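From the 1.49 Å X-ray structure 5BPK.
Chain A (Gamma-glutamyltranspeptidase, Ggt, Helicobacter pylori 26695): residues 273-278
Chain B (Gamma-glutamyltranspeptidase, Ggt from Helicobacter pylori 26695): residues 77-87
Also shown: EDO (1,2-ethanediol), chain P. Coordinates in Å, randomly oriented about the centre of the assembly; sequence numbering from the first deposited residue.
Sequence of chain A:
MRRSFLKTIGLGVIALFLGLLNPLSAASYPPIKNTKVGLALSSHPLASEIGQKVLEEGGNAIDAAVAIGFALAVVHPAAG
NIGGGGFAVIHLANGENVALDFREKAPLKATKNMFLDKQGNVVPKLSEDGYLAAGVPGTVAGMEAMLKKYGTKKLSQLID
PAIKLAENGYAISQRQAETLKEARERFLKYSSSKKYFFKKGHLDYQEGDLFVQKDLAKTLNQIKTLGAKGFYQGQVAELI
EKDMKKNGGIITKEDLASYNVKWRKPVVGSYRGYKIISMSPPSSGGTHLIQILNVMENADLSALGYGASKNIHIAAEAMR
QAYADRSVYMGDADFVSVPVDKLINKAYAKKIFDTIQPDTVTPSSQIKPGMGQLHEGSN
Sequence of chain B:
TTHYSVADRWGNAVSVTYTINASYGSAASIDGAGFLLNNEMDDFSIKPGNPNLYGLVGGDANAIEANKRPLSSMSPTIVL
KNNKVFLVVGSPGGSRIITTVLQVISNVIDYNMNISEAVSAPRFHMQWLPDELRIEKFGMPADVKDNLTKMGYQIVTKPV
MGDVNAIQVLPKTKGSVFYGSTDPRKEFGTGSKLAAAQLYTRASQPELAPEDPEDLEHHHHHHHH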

ATOM      1  N   GLY A 273       5.273   2.312 -24.910  1.00 16.61           N
ATOM      2  CA  GLY A 273       6.658   2.768 -24.959  1.00 17.54           C
ATOM      3  C   GLY A 273       7.296   3.083 -23.615  1.00 16.51           C
ATOM      4  O   GLY A 273       8.473   3.444 -23.565  1.00 20.74           O
ATOM      5  N   TYR A 274       6.511   2.970 -22.541  1.00 13.49           N
ATOM      6  CA  TYR A 274       6.999   3.150 -21.172  1.00 12.80           C
ATOM      7  C   TYR A 274       7.136   1.804 -20.464  1.00 13.19           C
ATOM      8  O   TYR A 274       6.344   0.885 -20.711  1.00 14.39           O
ATOM      9  CB  TYR A 274       6.035   4.028 -20.361  1.00 12.69           C
ATOM     10  CG  TYR A 274       5.881   5.439 -20.889  1.00 14.70           C
ATOM     11  CD1 TYR A 274       4.956   5.732 -21.890  1.00 15.12           C
ATOM     12  CD2 TYR A 274       6.646   6.484 -20.374  1.00 16.53           C
ATOM     13  CE1 TYR A 274       4.803   7.038 -22.378  1.00 16.49           C
ATOM     14  CE2 TYR A 274       6.503   7.793 -20.854  1.00 18.48           C
ATOM     15  CZ  TYR A 274       5.579   8.056 -21.855  1.00 14.95           C
ATOM     16  OH  TYR A 274       5.428   9.336 -22.330  1.00 19.76           O
ATOM     17  N   LYS A 275       8.119   1.703 -19.570  1.00 11.23           N
ATOM     18  CA  LYS A 275       8.333   0.475 -18.803  1.00 13.63           C
ATOM     19  C   LYS A 275       7.670   0.639 -17.448  1.00 13.18           C
ATOM     20  O   LYS A 275       7.850   1.661 -16.777  1.00 12.71           O
ATOM     21  CB  LYS A 275       9.828   0.194 -18.635  1.00 15.96           C
ATOM     22  CG  LYS A 275      10.149  -1.166 -18.046  1.00 19.54           C
ATOM     23  CD  LYS A 275      11.640  -1.335 -17.779  1.00 28.30           C
ATOM     24  CE  LYS A 275      12.417  -1.601 -19.051  1.00 31.05           C
ATOM     25  NZ  LYS A 275      13.853  -1.936 -18.766  1.00 33.05           N
ATOM     26  N   ILE A 276       6.874  -0.358 -17.070  1.00 12.19           N
ATOM     27  CA  ILE A 276       6.162  -0.378 -15.794  1.00 12.81           C
ATOM     28  C   ILE A 276       6.915  -1.319 -14.856  1.00 12.06           C
ATOM     29  O   ILE A 276       7.100  -2.496 -15.185  1.00 12.85           O
ATOM     30  CB  ILE A 276       4.705  -0.889 -15.959  1.00 12.68           C
ATOM     31  CG1 ILE A 276       3.956  -0.162 -17.093  1.00 12.60           C
ATOM     32  CG2 ILE A 276       3.950  -0.768 -14.626  1.00 12.63           C
ATOM     33  CD1 ILE A 276       3.840   1.351 -16.899  1.00 15.33           C
ATOM     34  N   ILE A 277       7.360  -0.790 -13.711  1.00 11.57           N
ATOM     35  CA  ILE A 277       8.074  -1.558 -12.677  1.00 11.72           C
ATOM     36  C   ILE A 277       7.203  -1.556 -11.430  1.00 10.22           C
ATOM     37  O   ILE A 277       6.967  -0.500 -10.852  1.00 10.94           O
ATOM     38  CB  ILE A 277       9.449  -0.922 -12.321  1.00 11.73           C
ATOM     39  CG1 ILE A 277      10.270  -0.670 -13.595  1.00 12.38           C
ATOM     40  CG2 ILE A 277      10.225  -1.791 -11.304  1.00 12.95           C
ATOM     41  CD1 ILE A 277      10.732  -1.919 -14.296  1.00 19.15           C
ATOM     42  N   SER A 278       6.744  -2.722 -10.996  1.00  9.39           N
ATOM     43  CA  SER A 278       5.832  -2.784  -9.855  1.00 10.04           C
ATOM     44  C   SER A 278       6.047  -4.023  -8.994  1.00 11.11           C
ATOM     45  O   SER A 278       6.959  -4.831  -9.258  1.00 10.31           O
ATOM     46  CB  SER A 278       4.378  -2.654 -10.336  1.00 10.72           C
ATOM     47  OG  SER A 278       3.493  -2.388  -9.255  1.00 11.88           O
TER
ATOM     48  N   THR B  77       4.937   1.620  -7.518  1.00  9.04           N
ATOM     49  CA  THR B  77       5.267   1.539  -8.937  1.00  9.40           C
ATOM     50  C   THR B  77       6.196   2.661  -9.366  1.00 10.57           C
ATOM     51  O   THR B  77       6.090   3.805  -8.903  1.00 11.68           O
ATOM     52  CB  THR B  77       3.969   1.559  -9.782  1.00 10.65           C
ATOM     53  OG1 THR B  77       3.135   0.456  -9.386  1.00 10.64           O
ATOM     54  CG2 THR B  77       4.245   1.464 -11.293  1.00 10.34           C
ATOM     55  N   ILE B  78       7.081   2.316 -10.291  1.00 10.50           N
ATOM     56  CA  ILE B  78       7.923   3.276 -10.983  1.00 11.10           C
ATOM     57  C   ILE B  78       7.723   3.054 -12.483  1.00 11.30           C
ATOM     58  O   ILE B  78       7.773   1.915 -12.959  1.00 10.57           O
ATOM     59  CB  ILE B  78       9.409   3.117 -10.600  1.00 10.55           C
ATOM     60  CG1 ILE B  78       9.604   3.421  -9.112  1.00 12.24           C
ATOM     61  CG2 ILE B  78      10.282   4.016 -11.465  1.00 12.49           C
ATOM     62  CD1 ILE B  78      10.989   3.080  -8.583  1.00 14.38           C
ATOM     63  N   VAL B  79       7.474   4.135 -13.213  1.00 11.98           N
ATOM     64  CA  VAL B  79       7.374   4.080 -14.664  1.00 10.72           C
ATOM     65  C   VAL B  79       8.630   4.723 -15.229  1.00 12.04           C
ATOM     66  O   VAL B  79       9.039   5.796 -14.774  1.00 11.82           O
ATOM     67  CB  VAL B  79       6.115   4.799 -15.191  1.00 10.80           C
ATOM     68  CG1 VAL B  79       6.009   4.684 -16.711  1.00 12.10           C
ATOM     69  CG2 VAL B  79       4.862   4.215 -14.542  1.00 10.84           C
ATOM     70  N   LEU B  80       9.238   4.054 -16.205  1.00 12.85           N
ATOM     71  CA  LEU B  80      10.458   4.538 -16.851  1.00 13.28           C
ATOM     72  C   LEU B  80      10.190   4.916 -18.289  1.00 14.72           C
ATOM     73  O   LEU B  80       9.358   4.310 -18.958  1.00 15.02           O
ATOM     74  CB  LEU B  80      11.559   3.468 -16.822  1.00 13.83           C
ATOM     75  CG  LEU B  80      11.867   2.863 -15.452  1.00 13.93           C
ATOM     76  CD1 LEU B  80      12.825   1.670 -15.597  1.00 18.52           C
ATOM     77  CD2 LEU B  80      12.435   3.909 -14.501  1.00 13.83           C
ATOM     78  N   LYS B  81      10.935   5.915 -18.752  1.00 16.56           N
ATOM     79  CA  LYS B  81      10.937   6.324 -20.148  1.00 18.07           C
ATOM     80  C   LYS B  81      12.397   6.291 -20.574  1.00 20.28           C
ATOM     81  O   LYS B  81      13.216   7.007 -20.010  1.00 19.32           O
ATOM     82  CB  LYS B  81      10.337   7.722 -20.281  1.00 17.76           C
ATOM     83  CG  LYS B  81      10.323   8.287 -21.707  1.00 24.63           C
ATOM     84  CD  LYS B  81       9.713   9.682 -21.717  1.00 33.01           C
ATOM     85  CE  LYS B  81       9.630  10.266 -23.120  1.00 36.70           C
ATOM     86  NZ  LYS B  81       8.991  11.619 -23.116  1.00 39.63           N
ATOM     87  N   ASN B  82      12.733   5.414 -21.517  1.00 23.15           N
ATOM     88  CA  ASN B  82      14.127   5.227 -21.947  1.00 26.75           C
ATOM     89  C   ASN B  82      15.036   4.852 -20.761  1.00 25.71           C
ATOM     90  O   ASN B  82      16.152   5.364 -20.623  1.00 28.15           O
ATOM     91  CB  ASN B  82      14.642   6.482 -22.668  1.00 28.70           C
ATOM     92  CG  ASN B  82      13.777   6.876 -23.869  1.00 33.05           C
ATOM     93  OD1 ASN B  82      13.421   8.047 -24.040  1.00 38.45           O
ATOM     94  ND2 ASN B  82      13.440   5.900 -24.698  1.00 34.90           N
ATOM     95  N   ASN B  83      14.534   3.953 -19.911  1.00 25.18           N
ATOM     96  CA  ASN B  83      15.221   3.492 -18.696  1.00 24.84           C
ATOM     97  C   ASN B  83      15.538   4.591 -17.673  1.00 22.09           C
ATOM     98  O   ASN B  83      16.374   4.387 -16.799  1.00 23.67           O
ATOM     99  CB  ASN B  83      16.494   2.681 -19.033  1.00 26.68           C
ATOM    100  CG  ASN B  83      16.206   1.216 -19.287  1.00 30.33           C
ATOM    101  OD1 ASN B  83      16.585   0.671 -20.325  1.00 37.40           O
ATOM    102  ND2 ASN B  83      15.536   0.565 -18.340  1.00 28.88           N
ATOM    103  N   LYS B  84      14.857   5.735 -17.775  1.00 19.24           N
ATOM    104  CA  LYS B  84      15.007   6.835 -16.811  1.00 18.57           C
ATOM    105  C   LYS B  84      13.680   7.045 -16.089  1.00 15.56           C
ATOM    106  O   LYS B  84      12.623   6.821 -16.651  1.00 14.71           O
ATOM    107  CB  LYS B  84      15.440   8.128 -17.497  1.00 20.39           C
ATOM    108  CG  LYS B  84      16.861   8.077 -18.071  1.00 24.04           C
ATOM    109  CD  LYS B  84      17.252   9.395 -18.729  1.00 27.72           C
ATOM    110  N   VAL B  85      13.748   7.477 -14.840  1.00 13.82           N
ATOM    111  CA  VAL B  85      12.552   7.682 -14.023  1.00 13.72           C
ATOM    112  C   VAL B  85      11.639   8.699 -14.694  1.00 13.14           C
ATOM    113  O   VAL B  85      12.080   9.803 -15.065  1.00 16.04           O
ATOM    114  CB  VAL B  85      12.922   8.147 -12.595  1.00 14.26           C
ATOM    115  CG1 VAL B  85      11.672   8.485 -11.772  1.00 14.82           C
ATOM    116  CG2 VAL B  85      13.751   7.070 -11.892  1.00 17.55           C
ATOM    117  N   PHE B  86      10.381   8.300 -14.866  1.00 12.58           N
ATOM    118  CA  PHE B  86       9.328   9.154 -15.415  1.00 11.45           C
ATOM    119  C   PHE B  86       8.231   9.405 -14.369  1.00 11.30           C
ATOM    120  O   PHE B  86       7.842  10.553 -14.143  1.00 11.82           O
ATOM    121  CB  PHE B  86       8.760   8.522 -16.698  1.00 13.80           C
ATOM    122  CG  PHE B  86       7.619   9.291 -17.317  1.00 14.58           C
ATOM    123  CD1 PHE B  86       7.808  10.577 -17.797  1.00 17.55           C
ATOM    124  CD2 PHE B  86       6.361   8.710 -17.457  1.00 13.61           C
ATOM    125  CE1 PHE B  86       6.761  11.282 -18.389  1.00 18.12           C
ATOM    126  CE2 PHE B  86       5.307   9.405 -18.036  1.00 15.16           C
ATOM    127  CZ  PHE B  86       5.508  10.698 -18.505  1.00 16.17           C
ATOM    128  N   LEU B  87       7.723   8.335 -13.754  1.00 12.20           N
ATOM    129  CA  LEU B  87       6.745   8.447 -12.667  1.00 11.75           C
ATOM    130  C   LEU B  87       7.114   7.584 -11.469  1.00 10.13           C
ATOM    131  O   LEU B  87       7.636   6.484 -11.628  1.00 10.76           O
ATOM    132  CB  LEU B  87       5.348   8.029 -13.139  1.00 11.22           C
ATOM    133  CG  LEU B  87       4.708   8.830 -14.279  1.00 11.19           C
ATOM    134  CD1 LEU B  87       3.463   8.114 -14.831  1.00 14.26           C
ATOM    135  CD2 LEU B  87       4.359  10.254 -13.812  1.00 16.54           C
TER
HETATM  136  C1  EDO P 702      16.746   7.217 -13.654  1.00 32.17           C
HETATM  137  O1  EDO P 702      16.470   8.573 -14.072  1.00 28.56           O
HETATM  138  C2  EDO P 702      18.235   6.901 -13.706  1.00 32.67           C
HETATM  139  O2  EDO P 702      18.498   5.641 -14.356  1.00 35.14           O
HETATM  140  O   HOH W   1      10.877   3.271 -22.455  1.00 24.47           O

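How do the two backbones meet? Strand 274-278 of chain A lies antiparallel to strand 77-81 of chain B, their directions 159° apart and their axes approaching to 4.7 Å. K275(A) and L80(B) form a hydrogen-bonded pair, with K275(A) N donating to L80(B) O at 3.0 Å and L80(B) N to K275(A) O at 2.8 Å. Two residues along, I277(A) N reaches I78(B) O at 2.8 Å, and I78(B) N reaches I277(A) O at 2.9 Å. Between these pairs I276(A) faces V79(B) without such bonds, as the antiparallel alternation requires; here the CA of V79(B) comes within 3.2 Å of K275(A) O, a CA-H...O contact.

What holds chain B in shape beside this strand? A type I' turn from K81(B) to K84(B) folds the chain back on itself, closed by K81(B) N to K84(B) O at 2.8 Å and K84(B) N to K81(B) O at 3.1 Å. Both central residues, N82(B) and N83(B), have the positive phi angles this turn demands. A water ties the turn to the start of the other stretch, donating to G273(A) O at 2.7 Å and accepting from N82(B) N at 3.0 Å. The hairpin also brings F86(B) alongside V79(B), with F86(B) N bonded to V79(B) O at 2.8 Å, and so places an aromatic ring within reach of chain A.

Which side chains pack beside Y274(A)? Its CA-to-CB bond points sideways, but with chi1 in the m rotamer the ring swings nearer to chain B. It forms an offset stack with F86(B), the centroids 4.8 Å apart and the planes inclined by 30°; Y274(A) CE2 lies over one face of the F86(B) ring, 3.5 Å from F86(B) CE2. Y274(A) CB also touches V79(B) CG1 at 3.7 Å. The same valine also packs against I276(A), whose CD1 lies 3.8 Å from V79(B) CG2 and 4.0 Å from V79(B) CG1, so V79(B) bridges two residues of the facing strand.

What lies on the opposite face of the sheet? There K275(A), I277(A), I78(B) and L80(B) project together. L80(B) CD1 packs against both chain A residues, 4.0 Å from I277(A) CG1 and 3.9 Å from K275(A) CD, so the aliphatic part of the lysine extends the apolar patch. K275(A) NZ ends near the turn, 3.0 Å from the modelled ND2 of N83(B).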